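Local coordinates for protein vaginolysin (Gardnerella vaginalis, PDB 5IMY) that probably binds cholesterol-rich host membranes and lyses the cells as a secreted pore-forming toxin of the cholesterol-dependent cytolysin family, at residues 380-385 and 431-436; 388-393 and 472-477; 395-400 and 417-422. One frame throughout, in Å; residues are numbered along the deposited sequence.

Interaction 1: 380-385 and 431-436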
ATOM      1  N   GLY A 380     -12.505  16.821   4.922  1.00 69.70           N
ATOM      2  CA  GLY A 380     -13.234  17.943   4.374  1.00 69.60           C
ATOM      3  C   GLY A 380     -14.716  17.873   4.715  1.00 65.33           C
ATOM      4  O   GLY A 380     -15.222  16.859   5.212  1.00 61.14           O
ATOM      5  N   TYR A 381     -15.413  18.973   4.429  1.00 69.21           N
ATOM      6  CA  TYR A 381     -16.818  19.123   4.776  1.00 65.26           C
ATOM      7  C   TYR A 381     -17.623  19.559   3.559  1.00 65.26           C
ATOM      8  O   TYR A 381     -17.163  20.383   2.762  1.00 61.74           O
ATOM      9  CB  TYR A 381     -16.998  20.145   5.910  1.00 67.17           C
ATOM     10  CG  TYR A 381     -16.308  19.761   7.201  1.00 71.60           C
ATOM     11  CD1 TYR A 381     -16.986  19.069   8.194  1.00 71.29           C
ATOM     12  CD2 TYR A 381     -14.978  20.093   7.428  1.00 75.06           C
ATOM     13  CE1 TYR A 381     -16.362  18.720   9.377  1.00 75.50           C
ATOM     14  CE2 TYR A 381     -14.344  19.745   8.608  1.00 77.13           C
ATOM     15  CZ  TYR A 381     -15.042  19.057   9.578  1.00 77.39           C
ATOM     16  OH  TYR A 381     -14.423  18.705  10.756  1.00 74.41           O
ATOM     17  N   LEU A 382     -18.828  19.004   3.426  1.00 64.13           N
ATOM     18  CA  LEU A 382     -19.782  19.392   2.391  1.00 58.91           C
ATOM     19  C   LEU A 382     -21.064  19.858   3.065  1.00 58.86           C
ATOM     20  O   LEU A 382     -21.656  19.114   3.853  1.00 54.25           O
ATOM     21  CB  LEU A 382     -20.078  18.231   1.438  1.00 55.49           C
ATOM     22  CG  LEU A 382     -21.277  18.430   0.504  1.00 49.25           C
ATOM     23  CD1 LEU A 382     -21.043  19.597  -0.439  1.00 53.61           C
ATOM     24  CD2 LEU A 382     -21.577  17.164  -0.279  1.00 53.78           C
ATOM     25  N   THR A 383     -21.497  21.074   2.744  1.00 56.80           N
ATOM     26  CA  THR A 383     -22.697  21.665   3.320  1.00 63.38           C
ATOM     27  C   THR A 383     -23.761  21.816   2.241  1.00 53.67           C
ATOM     28  O   THR A 383     -23.483  22.345   1.160  1.00 56.57           O
ATOM     29  CB  THR A 383     -22.378  23.024   3.954  1.00 63.60           C
ATOM     30  OG1 THR A 383     -21.618  22.827   5.155  1.00 59.35           O
ATOM     31  CG2 THR A 383     -23.653  23.809   4.284  1.00 62.34           C
ATOM     32  N   LEU A 384     -24.970  21.352   2.535  1.00 54.25           N
ATOM     33  CA  LEU A 384     -26.107  21.474   1.632  1.00 64.33           C
ATOM     34  C   LEU A 384     -27.148  22.388   2.263  1.00 58.10           C
ATOM     35  O   LEU A 384     -27.570  22.159   3.400  1.00 55.17           O
ATOM     36  CB  LEU A 384     -26.731  20.107   1.340  1.00 60.39           C
ATOM     37  CG  LEU A 384     -25.790  18.932   1.069  1.00 54.21           C
ATOM     38  CD1 LEU A 384     -26.581  17.635   1.108  1.00 57.32           C
ATOM     39  CD2 LEU A 384     -25.078  19.085  -0.264  1.00 57.17           C
ATOM     40  N   ASP A 385     -27.558  23.419   1.527  1.00 58.34           N
ATOM     41  CA  ASP A 385     -28.596  24.341   1.981  1.00 62.30           C
ATOM     42  C   ASP A 385     -29.662  24.425   0.896  1.00 55.65           C
ATOM     43  O   ASP A 385     -29.409  24.964  -0.186  1.00 50.10           O
ATOM     44  CB  ASP A 385     -28.018  25.723   2.291  1.00 63.31           C
ATOM     45  CG  ASP A 385     -28.965  26.578   3.111  1.00 70.53           C
ATOM     46  OD1 ASP A 385     -29.731  26.012   3.920  1.00 70.09           O
ATOM     47  OD2 ASP A 385     -28.943  27.817   2.949  1.00 72.18           O
ATOM     48  N   ILE A 431     -21.720  17.397   5.733  1.00 63.33           N
ATOM     49  CA  ILE A 431     -21.225  16.029   5.638  1.00 64.29           C
ATOM     50  C   ILE A 431     -19.714  16.048   5.815  1.00 59.37           C
ATOM     51  O   ILE A 431     -19.032  16.930   5.286  1.00 55.95           O
ATOM     52  CB  ILE A 431     -21.607  15.383   4.288  1.00 65.02           C
ATOM     53  CG1 ILE A 431     -23.126  15.394   4.099  1.00 70.01           C
ATOM     54  CG2 ILE A 431     -21.084  13.951   4.212  1.00 66.18           C
ATOM     55  CD1 ILE A 431     -23.560  15.267   2.653  1.00 65.37           C
ATOM     56  N   GLN A 432     -19.197  15.074   6.559  1.00 66.14           N
ATOM     57  CA  GLN A 432     -17.763  14.925   6.767  1.00 67.67           C
ATOM     58  C   GLN A 432     -17.200  13.880   5.815  1.00 58.72           C
ATOM     59  O   GLN A 432     -17.824  12.842   5.572  1.00 57.33           O
ATOM     60  CB  GLN A 432     -17.452  14.521   8.209  1.00 69.94           C
ATOM     61  CG  GLN A 432     -16.922  15.655   9.058  1.00 70.81           C
ATOM     62  CD  GLN A 432     -16.281  15.175  10.344  1.00 80.39           C
ATOM     63  OE1 GLN A 432     -15.699  14.091  10.395  1.00 73.01           O
ATOM     64  NE2 GLN A 432     -16.384  15.984  11.393  1.00 86.28           N
ATOM     65  N   PHE A 433     -16.012  14.157   5.282  1.00 66.62           N
ATOM     66  CA  PHE A 433     -15.342  13.262   4.349  1.00 66.54           C
ATOM     67  C   PHE A 433     -13.906  13.045   4.791  1.00 65.58           C
ATOM     68  O   PHE A 433     -13.190  14.010   5.080  1.00 62.50           O
ATOM     69  CB  PHE A 433     -15.363  13.825   2.925  1.00 58.38           C
ATOM     70  CG  PHE A 433     -16.710  13.776   2.276  1.00 58.61           C
ATOM     71  CD1 PHE A 433     -17.247  12.570   1.862  1.00 57.96           C
ATOM     72  CD2 PHE A 433     -17.439  14.935   2.071  1.00 61.99           C
ATOM     73  CE1 PHE A 433     -18.487  12.518   1.263  1.00 63.74           C
ATOM     74  CE2 PHE A 433     -18.681  14.889   1.468  1.00 62.28           C
ATOM     75  CZ  PHE A 433     -19.206  13.679   1.064  1.00 56.28           C
ATOM     76  N   LYS A 434     -13.490  11.783   4.840  1.00 70.47           N
ATOM     77  CA  LYS A 434     -12.074  11.477   4.983  1.00 66.50           C
ATOM     78  C   LYS A 434     -11.293  12.162   3.868  1.00 61.56           C
ATOM     79  O   LYS A 434     -11.755  12.246   2.727  1.00 66.28           O
ATOM     80  CB  LYS A 434     -11.849   9.966   4.938  1.00 67.00           C
ATOM     81  CG  LYS A 434     -12.473   9.210   6.099  1.00 76.05           C
ATOM     82  CD  LYS A 434     -12.905   7.812   5.682  1.00 87.73           C
ATOM     83  CE  LYS A 434     -13.619   7.093   6.814  1.00 94.79           C
ATOM     84  NZ  LYS A 434     -14.693   6.190   6.313  1.00 86.38           N
ATOM     85  N   GLY A 435     -10.105  12.660   4.204  1.00 65.72           N
ATOM     86  CA  GLY A 435      -9.301  13.375   3.229  1.00 64.21           C
ATOM     87  C   GLY A 435      -8.824  12.525   2.067  1.00 62.23           C
ATOM     88  O   GLY A 435      -8.303  13.080   1.092  1.00 61.83           O
ATOM     89  N   ASN A 436      -8.994  11.205   2.139  1.00 61.21           N
ATOM     90  CA  ASN A 436      -8.504  10.305   1.102  1.00 62.60           C
ATOM     91  C   ASN A 436      -9.567   9.911   0.084  1.00 56.05           C
ATOM     92  O   ASN A 436      -9.235   9.234  -0.895  1.00 49.47           O
ATOM     93  CB  ASN A 436      -7.917   9.036   1.737  1.00 57.46           C
ATOM     94  CG  ASN A 436      -8.872   8.367   2.708  1.00 65.94           C
ATOM     95  OD1 ASN A 436     -10.090   8.521   2.606  1.00 61.40           O
ATOM     96  ND2 ASN A 436      -8.321   7.621   3.658  1.00 67.83           N
TER

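Interaction 2: 388-393 and 472-477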
ATOM      1  N   GLY A 388     -35.641  26.226  -1.445  1.00 64.27           N
ATOM      2  CA  GLY A 388     -36.362  26.408  -2.696  1.00 66.62           C
ATOM      3  C   GLY A 388     -37.781  25.896  -2.605  1.00 57.84           C
ATOM      4  O   GLY A 388     -38.050  24.880  -1.965  1.00 57.63           O
ATOM      5  N   ALA A 389     -38.692  26.612  -3.265  1.00 53.39           N
ATOM      6  CA  ALA A 389     -40.104  26.249  -3.260  1.00 62.50           C
ATOM      7  C   ALA A 389     -40.346  25.010  -4.111  1.00 62.10           C
ATOM      8  O   ALA A 389     -41.003  25.083  -5.155  1.00 57.22           O
ATOM      9  CB  ALA A 389     -40.958  27.415  -3.765  1.00 57.85           C
ATOM     10  N   TYR A 390     -39.821  23.869  -3.672  1.00 55.44           N
ATOM     11  CA  TYR A 390     -39.966  22.611  -4.391  1.00 52.65           C
ATOM     12  C   TYR A 390     -39.266  21.522  -3.593  1.00 50.19           C
ATOM     13  O   TYR A 390     -38.433  21.802  -2.728  1.00 54.51           O
ATOM     14  CB  TYR A 390     -39.383  22.686  -5.806  1.00 54.27           C
ATOM     15  CG  TYR A 390     -37.989  23.270  -5.872  1.00 53.87           C
ATOM     16  CD1 TYR A 390     -36.887  22.547  -5.433  1.00 56.41           C
ATOM     17  CD2 TYR A 390     -37.773  24.543  -6.383  1.00 50.40           C
ATOM     18  CE1 TYR A 390     -35.613  23.075  -5.493  1.00 47.67           C
ATOM     19  CE2 TYR A 390     -36.503  25.081  -6.449  1.00 56.88           C
ATOM     20  CZ  TYR A 390     -35.426  24.344  -6.003  1.00 51.86           C
ATOM     21  OH  TYR A 390     -34.157  24.875  -6.066  1.00 54.56           O
ATOM     22  N   VAL A 391     -39.614  20.279  -3.900  1.00 45.21           N
ATOM     23  CA  VAL A 391     -38.960  19.130  -3.286  1.00 48.35           C
ATOM     24  C   VAL A 391     -37.650  18.862  -4.011  1.00 51.12           C
ATOM     25  O   VAL A 391     -37.552  19.016  -5.234  1.00 47.63           O
ATOM     26  CB  VAL A 391     -39.880  17.898  -3.321  1.00 47.64           C
ATOM     27  CG1 VAL A 391     -39.235  16.730  -2.587  1.00 47.89           C
ATOM     28  CG2 VAL A 391     -41.234  18.229  -2.715  1.00 47.84           C
ATOM     29  N   ALA A 392     -36.633  18.464  -3.252  1.00 47.58           N
ATOM     30  CA  ALA A 392     -35.325  18.158  -3.805  1.00 55.40           C
ATOM     31  C   ALA A 392     -34.819  16.845  -3.228  1.00 49.17           C
ATOM     32  O   ALA A 392     -35.243  16.405  -2.157  1.00 48.32           O
ATOM     33  CB  ALA A 392     -34.315  19.276  -3.518  1.00 52.54           C
ATOM     34  N   ARG A 393     -33.903  16.224  -3.965  1.00 49.29           N
ATOM     35  CA  ARG A 393     -33.192  15.037  -3.519  1.00 46.64           C
ATOM     36  C   ARG A 393     -31.703  15.263  -3.735  1.00 48.52           C
ATOM     37  O   ARG A 393     -31.289  16.246  -4.349  1.00 49.75           O
ATOM     38  CB  ARG A 393     -33.668  13.783  -4.265  1.00 49.50           C
ATOM     39  CG  ARG A 393     -35.087  13.372  -3.915  1.00 53.31           C
ATOM     40  CD  ARG A 393     -35.429  12.002  -4.470  1.00 56.01           C
ATOM     41  NE  ARG A 393     -35.707  12.036  -5.903  1.00 55.29           N
ATOM     42  CZ  ARG A 393     -36.057  10.972  -6.619  1.00 58.72           C
ATOM     43  NH1 ARG A 393     -36.171   9.784  -6.038  1.00 50.19           N
ATOM     44  NH2 ARG A 393     -36.294  11.097  -7.918  1.00 57.39           N
ATOM     45  N   ILE A 472     -23.203  24.151  -1.113  1.00 67.38           N
ATOM     46  CA  ILE A 472     -24.003  24.276  -2.326  1.00 70.37           C
ATOM     47  C   ILE A 472     -25.397  24.712  -1.901  1.00 67.03           C
ATOM     48  O   ILE A 472     -26.148  23.926  -1.307  1.00 63.82           O
ATOM     49  CB  ILE A 472     -24.052  22.963  -3.118  1.00 68.81           C
ATOM     50  CG1 ILE A 472     -22.636  22.409  -3.313  1.00 61.58           C
ATOM     51  CG2 ILE A 472     -24.738  23.179  -4.465  1.00 60.73           C
ATOM     52  CD1 ILE A 472     -22.591  21.044  -3.967  1.00 58.83           C
ATOM     53  N   SER A 473     -25.746  25.961  -2.198  1.00 68.00           N
ATOM     54  CA  SER A 473     -27.043  26.517  -1.842  1.00 65.02           C
ATOM     55  C   SER A 473     -27.940  26.580  -3.071  1.00 59.57           C
ATOM     56  O   SER A 473     -27.503  26.993  -4.150  1.00 54.70           O
ATOM     57  CB  SER A 473     -26.891  27.916  -1.241  1.00 67.79           C
ATOM     58  OG  SER A 473     -26.100  27.885  -0.066  1.00 59.07           O
ATOM     59  N   ASN A 474     -29.195  26.167  -2.902  1.00 57.41           N
ATOM     60  CA  ASN A 474     -30.180  26.191  -3.973  1.00 57.97           C
ATOM     61  C   ASN A 474     -31.452  26.856  -3.471  1.00 58.04           C
ATOM     62  O   ASN A 474     -31.867  26.638  -2.329  1.00 58.64           O
ATOM     63  CB  ASN A 474     -30.487  24.775  -4.486  1.00 58.61           C
ATOM     64  CG  ASN A 474     -30.936  23.836  -3.381  1.00 52.60           C
ATOM     65  OD1 ASN A 474     -32.128  23.699  -3.115  1.00 59.73           O
ATOM     66  ND2 ASN A 474     -29.979  23.182  -2.734  1.00 57.60           N
ATOM     67  N   TRP A 475     -32.063  27.666  -4.327  1.00 57.44           N
ATOM     68  CA  TRP A 475     -33.254  28.419  -3.953  1.00 63.85           C
ATOM     69  C   TRP A 475     -34.101  28.622  -5.208  1.00 67.84           C
ATOM     70  O   TRP A 475     -33.966  27.882  -6.188  1.00 53.12           O
ATOM     71  CB  TRP A 475     -32.853  29.738  -3.268  1.00 58.77           C
ATOM     72  CG  TRP A 475     -32.261  30.764  -4.195  1.00 61.81           C
ATOM     73  CD1 TRP A 475     -32.920  31.796  -4.799  1.00 68.33           C
ATOM     74  CD2 TRP A 475     -30.894  30.861  -4.616  1.00 63.64           C
ATOM     75  NE1 TRP A 475     -32.050  32.526  -5.570  1.00 74.03           N
ATOM     76  CE2 TRP A 475     -30.801  31.973  -5.476  1.00 61.90           C
ATOM     77  CE3 TRP A 475     -29.741  30.115  -4.351  1.00 61.61           C
ATOM     78  CZ2 TRP A 475     -29.602  32.359  -6.074  1.00 53.23           C
ATOM     79  CZ3 TRP A 475     -28.551  30.499  -4.946  1.00 64.40           C
ATOM     80  CH2 TRP A 475     -28.491  31.611  -5.796  1.00 60.37           C
ATOM     81  N   GLY A 476     -34.975  29.621  -5.179  1.00 70.25           N
ATOM     82  CA  GLY A 476     -35.864  29.881  -6.292  1.00 59.12           C
ATOM     83  C   GLY A 476     -37.127  29.046  -6.215  1.00 53.71           C
ATOM     84  O   GLY A 476     -37.487  28.490  -5.173  1.00 51.10           O
ATOM     85  N   THR A 477     -37.814  28.964  -7.351  1.00 51.86           N
ATOM     86  CA  THR A 477     -39.045  28.197  -7.469  1.00 61.48           C
ATOM     87  C   THR A 477     -38.868  27.097  -8.510  1.00 56.82           C
ATOM     88  O   THR A 477     -37.906  27.084  -9.281  1.00 55.94           O
ATOM     89  CB  THR A 477     -40.230  29.105  -7.830  1.00 61.86           C
ATOM     90  OG1 THR A 477     -41.425  28.322  -7.929  1.00 61.66           O
ATOM     91  CG2 THR A 477     -39.984  29.829  -9.145  1.00 49.51           C
TER

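Interaction 3: 395-400 and 417-422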
ATOM      1  N   TYR A 395     -27.926  13.096  -4.720  1.00 43.02           N
ATOM      2  CA  TYR A 395     -27.234  11.886  -5.162  1.00 46.55           C
ATOM      3  C   TYR A 395     -25.738  12.175  -5.110  1.00 43.57           C
ATOM      4  O   TYR A 395     -25.200  12.863  -5.983  1.00 41.54           O
ATOM      5  CB  TYR A 395     -27.682  11.466  -6.557  1.00 45.17           C
ATOM      6  CG  TYR A 395     -29.137  11.061  -6.621  1.00 50.62           C
ATOM      7  CD1 TYR A 395     -29.533   9.773  -6.287  1.00 48.64           C
ATOM      8  CD2 TYR A 395     -30.113  11.968  -7.006  1.00 52.50           C
ATOM      9  CE1 TYR A 395     -30.861   9.398  -6.341  1.00 48.45           C
ATOM     10  CE2 TYR A 395     -31.443  11.603  -7.064  1.00 49.36           C
ATOM     11  CZ  TYR A 395     -31.812  10.318  -6.729  1.00 55.72           C
ATOM     12  OH  TYR A 395     -33.136   9.949  -6.785  1.00 54.86           O
ATOM     13  N   ILE A 396     -25.075  11.654  -4.081  1.00 40.13           N
ATOM     14  CA  ILE A 396     -23.673  11.946  -3.815  1.00 41.42           C
ATOM     15  C   ILE A 396     -22.926  10.623  -3.709  1.00 42.13           C
ATOM     16  O   ILE A 396     -23.301   9.755  -2.910  1.00 40.07           O
ATOM     17  CB  ILE A 396     -23.500  12.778  -2.532  1.00 42.64           C
ATOM     18  CG1 ILE A 396     -24.150  14.154  -2.720  1.00 44.48           C
ATOM     19  CG2 ILE A 396     -22.022  12.926  -2.163  1.00 44.36           C
ATOM     20  CD1 ILE A 396     -24.219  14.994  -1.461  1.00 50.76           C
ATOM     21  N   TYR A 397     -21.872  10.471  -4.511  1.00 36.31           N
ATOM     22  CA  TYR A 397     -21.034   9.282  -4.495  1.00 40.08           C
ATOM     23  C   TYR A 397     -19.569   9.698  -4.456  1.00 42.56           C
ATOM     24  O   TYR A 397     -19.207  10.819  -4.821  1.00 38.66           O
ATOM     25  CB  TYR A 397     -21.277   8.395  -5.724  1.00 42.79           C
ATOM     26  CG  TYR A 397     -22.735   8.182  -6.069  1.00 45.03           C
ATOM     27  CD1 TYR A 397     -23.396   7.023  -5.685  1.00 35.11           C
ATOM     28  CD2 TYR A 397     -23.442   9.134  -6.786  1.00 39.63           C
ATOM     29  CE1 TYR A 397     -24.726   6.823  -6.002  1.00 41.79           C
ATOM     30  CE2 TYR A 397     -24.771   8.943  -7.109  1.00 39.26           C
ATOM     31  CZ  TYR A 397     -25.406   7.788  -6.714  1.00 46.75           C
ATOM     32  OH  TYR A 397     -26.729   7.599  -7.036  1.00 51.74           O
ATOM     33  N   TRP A 398     -18.726   8.771  -4.010  1.00 39.91           N
ATOM     34  CA  TRP A 398     -17.285   8.983  -4.008  1.00 40.06           C
ATOM     35  C   TRP A 398     -16.603   7.626  -3.929  1.00 41.22           C
ATOM     36  O   TRP A 398     -17.226   6.611  -3.611  1.00 41.52           O
ATOM     37  CB  TRP A 398     -16.853   9.891  -2.851  1.00 34.63           C
ATOM     38  CG  TRP A 398     -17.053   9.290  -1.496  1.00 40.80           C
ATOM     39  CD1 TRP A 398     -16.146   8.565  -0.781  1.00 38.42           C
ATOM     40  CD2 TRP A 398     -18.233   9.366  -0.686  1.00 40.57           C
ATOM     41  NE1 TRP A 398     -16.686   8.185   0.423  1.00 43.36           N
ATOM     42  CE2 TRP A 398     -17.966   8.663   0.506  1.00 37.55           C
ATOM     43  CE3 TRP A 398     -19.489   9.958  -0.854  1.00 41.69           C
ATOM     44  CZ2 TRP A 398     -18.908   8.536   1.524  1.00 41.76           C
ATOM     45  CZ3 TRP A 398     -20.424   9.829   0.159  1.00 40.83           C
ATOM     46  CH2 TRP A 398     -20.127   9.125   1.333  1.00 43.74           C
ATOM     47  N   ASP A 399     -15.304   7.624  -4.222  1.00 42.39           N
ATOM     48  CA  ASP A 399     -14.515   6.403  -4.297  1.00 41.12           C
ATOM     49  C   ASP A 399     -13.522   6.343  -3.145  1.00 43.81           C
ATOM     50  O   ASP A 399     -12.955   7.366  -2.746  1.00 43.48           O
ATOM     51  CB  ASP A 399     -13.767   6.322  -5.631  1.00 33.05           C
ATOM     52  CG  ASP A 399     -14.702   6.160  -6.813  1.00 41.27           C
ATOM     53  OD1 ASP A 399     -15.699   5.418  -6.687  1.00 41.77           O
ATOM     54  OD2 ASP A 399     -14.445   6.780  -7.866  1.00 46.21           O
ATOM     55  N   GLU A 400     -13.319   5.140  -2.616  1.00 37.39           N
ATOM     56  CA  GLU A 400     -12.348   4.886  -1.555  1.00 45.28           C
ATOM     57  C   GLU A 400     -11.305   3.916  -2.099  1.00 43.36           C
ATOM     58  O   GLU A 400     -11.571   2.717  -2.234  1.00 43.87           O
ATOM     59  CB  GLU A 400     -13.034   4.333  -0.306  1.00 44.75           C
ATOM     60  CG  GLU A 400     -13.489   5.413   0.666  1.00 47.94           C
ATOM     61  CD  GLU A 400     -14.545   4.925   1.638  1.00 57.46           C
ATOM     62  OE1 GLU A 400     -14.670   3.696   1.821  1.00 62.58           O
ATOM     63  OE2 GLU A 400     -15.253   5.775   2.219  1.00 51.66           O
ATOM     64  N   GLU A 417     -25.618   8.285   2.805  1.00 52.27           N
ATOM     65  CA  GLU A 417     -26.741   7.539   3.371  1.00 56.10           C
ATOM     66  C   GLU A 417     -28.063   8.236   3.083  1.00 57.61           C
ATOM     67  O   GLU A 417     -29.084   7.580   2.848  1.00 46.90           O
ATOM     68  CB  GLU A 417     -26.554   7.346   4.880  1.00 60.67           C
ATOM     69  CG  GLU A 417     -26.934   8.546   5.755  1.00 70.16           C
ATOM     70  CD  GLU A 417     -27.021   8.192   7.227  1.00 84.05           C
ATOM     71  OE1 GLU A 417     -26.852   6.999   7.567  1.00 81.69           O
ATOM     72  OE2 GLU A 417     -27.274   9.107   8.045  1.00 97.71           O
ATOM     73  N   GLY A 418     -28.062   9.566   3.099  1.00 56.69           N
ATOM     74  CA  GLY A 418     -29.261  10.324   2.815  1.00 61.13           C
ATOM     75  C   GLY A 418     -29.319  10.773   1.372  1.00 60.70           C
ATOM     76  O   GLY A 418     -29.449  11.967   1.091  1.00 65.59           O
ATOM     77  N   ASN A 419     -29.223   9.821   0.444  1.00 57.36           N
ATOM     78  CA  ASN A 419     -29.181  10.154  -0.974  1.00 53.36           C
ATOM     79  C   ASN A 419     -30.579  10.470  -1.496  1.00 52.27           C
ATOM     80  O   ASN A 419     -31.027  11.618  -1.402  1.00 67.29           O
ATOM     81  CB  ASN A 419     -28.527   9.018  -1.773  1.00 49.69           C
ATOM     82  CG  ASN A 419     -27.183   9.414  -2.364  1.00 49.62           C
ATOM     83  OD1 ASN A 419     -26.639  10.475  -2.058  1.00 39.17           O
ATOM     84  ND2 ASN A 419     -26.644   8.557  -3.224  1.00 46.99           N
ATOM     85  N   GLY A 420     -31.286   9.478  -2.030  1.00 49.00           N
ATOM     86  CA  GLY A 420     -32.531   9.736  -2.723  1.00 54.53           C
ATOM     87  C   GLY A 420     -33.708  10.041  -1.818  1.00 49.45           C
ATOM     88  O   GLY A 420     -34.824   9.575  -2.069  1.00 52.56           O
ATOM     89  N   LYS A 421     -33.484  10.830  -0.772  1.00 51.33           N
ATOM     90  CA  LYS A 421     -34.528  11.192   0.176  1.00 52.87           C
ATOM     91  C   LYS A 421     -35.124  12.548  -0.177  1.00 46.20           C
ATOM     92  O   LYS A 421     -34.430  13.447  -0.658  1.00 46.17           O
ATOM     93  CB  LYS A 421     -33.975  11.231   1.601  1.00 47.10           C
ATOM     94  CG  LYS A 421     -33.776   9.866   2.231  1.00 49.12           C
ATOM     95  CD  LYS A 421     -32.946   9.973   3.496  1.00 54.88           C
ATOM     96  CE  LYS A 421     -32.786   8.626   4.182  1.00 50.89           C
ATOM     97  NZ  LYS A 421     -31.985   8.740   5.433  1.00 56.17           N
ATOM     98  N   TYR A 422     -36.423  12.685   0.073  1.00 50.80           N
ATOM     99  CA  TYR A 422     -37.110  13.938  -0.203  1.00 45.57           C
ATOM    100  C   TYR A 422     -36.672  15.012   0.784  1.00 40.65           C
ATOM    101  O   TYR A 422     -36.727  14.813   2.002  1.00 39.41           O
ATOM    102  CB  TYR A 422     -38.625  13.742  -0.131  1.00 52.86           C
ATOM    103  CG  TYR A 422     -39.179  12.866  -1.232  1.00 52.16           C
ATOM    104  CD1 TYR A 422     -39.079  13.248  -2.561  1.00 59.09           C
ATOM    105  CD2 TYR A 422     -39.809  11.664  -0.942  1.00 58.55           C
ATOM    106  CE1 TYR A 422     -39.584  12.456  -3.573  1.00 64.36           C
ATOM    107  CE2 TYR A 422     -40.319  10.863  -1.948  1.00 64.92           C
ATOM    108  CZ  TYR A 422     -40.203  11.265  -3.262  1.00 62.50           C
ATOM    109  OH  TYR A 422     -40.708  10.476  -4.270  1.00 49.04           O
TER

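Interaction 1: 380-385 and 431-436
The ring of Phe433 receives Leu382 at its edge, close to the ring plane, with Leu382 CB 3.6 Å from Phe433 CE2. The same ring meets Trp398 edge-to-face. On the other side of the sheet the Tyr381 ring and the Gln432 amide run side by side with their planes 88° apart, nearly perpendicular.

Between these two layers of side chains the strands 380-385 and 431-433 run antiparallel, their axes 4.7 Å apart. Gly380 and Phe433 form one hydrogen-bonded pair: Gly380 N donates to Phe433 O at 2.9 Å, and Phe433 N returns the bond to Gly380 O. Leu382 and Ile431 form the next such pair, with Leu382 N 2.8 Å from Ile431 O. Tyr381 and Gln432, between them, are a non-hydrogen-bonded pair, where Tyr381 CA makes a CA-H...O contact of 3.2 Å to Ile431 O.

On the Phe433 face, Leu382 has CG anti to the backbone N (chi1 168°), which sets the isobutyl group beside Ile431, CD2 of Leu382 lying 4.0 Å from Ile431 CD1. Leu384 CD1 comes 4.1 Å from the same Ile431 CD1, so this methyl sits against both leucines. Trp416 also touches Ile431. With Leu382, Ile431 and Phe433 turned inward and Tyr381 and Gln432 outward, this antiparallel pair is built as a strand pair of a beta sandwich, here in the C-terminal domain of a cholesterol-dependent cytolysin.

Interaction 2: 388-393 and 472-477
Tyr390 and Ala389 meet the chain at 475-477 at one end of the C-terminal beta sandwich, where strand 363-389 leaves its parallel neighbour 469-475 through an inverse gamma turn centred on Ala389. The turn is closed by Tyr390 N to Gly388 O at 2.7 Å.

Two hydrogen bonds join the segments. Ala389 N points almost straight at Gly476 O, 2.9 Å away with an N-H...O angle of 159°. The phenol Tyr390 OH donates to Trp475 O at 3.0 Å, approaching from above the carbonyl plane. The chain turns a corner at Gly476, at whose backbone angles a CB would be pressed against the carbonyl O of Trp475.

Van der Waals contact comes from the Tyr390 ring. Its CG lies between the backbone N and the carbonyl carbon (chi1 49°), which folds the ring back over its own strand, while its edge meets the backbone of Thr477, Tyr390 CD2 lying 3.5 Å from Thr477 C. Pro481 and Glu446 touch the same side chain.

Asn474 adds a polar neighbour: its amide plane is 28° from the Tyr390 ring, but its OD1 is hydrogen-bonded to His386 ND1 and its ND2 weakly to Tyr394 OH. The ring lies against the turn itself, where a CB on Gly388 would collide with Tyr390 CZ: Gly388 C sits over the ring centre of Tyr390, 4.0 Å above its plane.

Interaction 3: 395-400 and 417-422
Tyr395 and Asn419 bring the two backbones together, their CA atoms 4.9 Å apart. Residues 395-400 are extended strand, 417-422 an irregular loop, and Asn419 takes an uncommon psi of -93° as the chain bends there. With no strand pairing between the segments, a side chain supplies the bond: Ile396 N donates to Asn419 OD1 at 2.8 Å with an N-H...O angle of 159°. The donor is tilted from the amide plane, and the angle at Asn419 OD1 is more bent than in ordinary strand pairing.

The rest of the asparagine is spread over the strand's side chains. Its ND2 stands over one face of the Tyr397 ring, 3.8 Å from Tyr397 CZ, with the amide plane steep to the ring. OD1 also comes 3.9 Å from Ile396 CB. Further along the loop, Gly420 CA rests against the Tyr395 ring, 4.0 Å from Tyr395 CE1. Tyr395 points its CG anti to its carbonyl carbon (chi1 -65°), which lays the ring alongside the loop.

Tyr395 and Tyr397 each touch an acidic side chain of another protein chain, an aromatic ring of which meets the Tyr397 ring. Behind this surface strand 395-403 lies between strands 409-415 and 440-443: Ile396 bonds through its backbone to Trp416 beyond the first, Tyr395 and Tyr397 to Lys443 and Arg441 in the second, and the loop runs on toward strand 426-433.

From the N-terminal side, the chain runs through 380-385, 388-393 and 395-400, returns along 409-415, crosses over through 417-422, then passes 431-436 and finally 472-477. Interaction 3 closes the shortest loop and is nested inside those closed by interactions 1 and 2, which cross each other because their segments alternate. Interaction 1 sets strand 426-433 beside 363-389, and interaction 2 closes the far end of 363-389 on 469-475; Thr383 O to Ile472 N, a probable hydrogen bond, joins them. Interaction 3 fixes the crossing loop to strand 395-403 of the four-stranded sheet. The sheets face each other where Leu382 and Ile431 meet Ile396, while Arg393 and Val391 pack on 420-422, linking interactions 2 and 3.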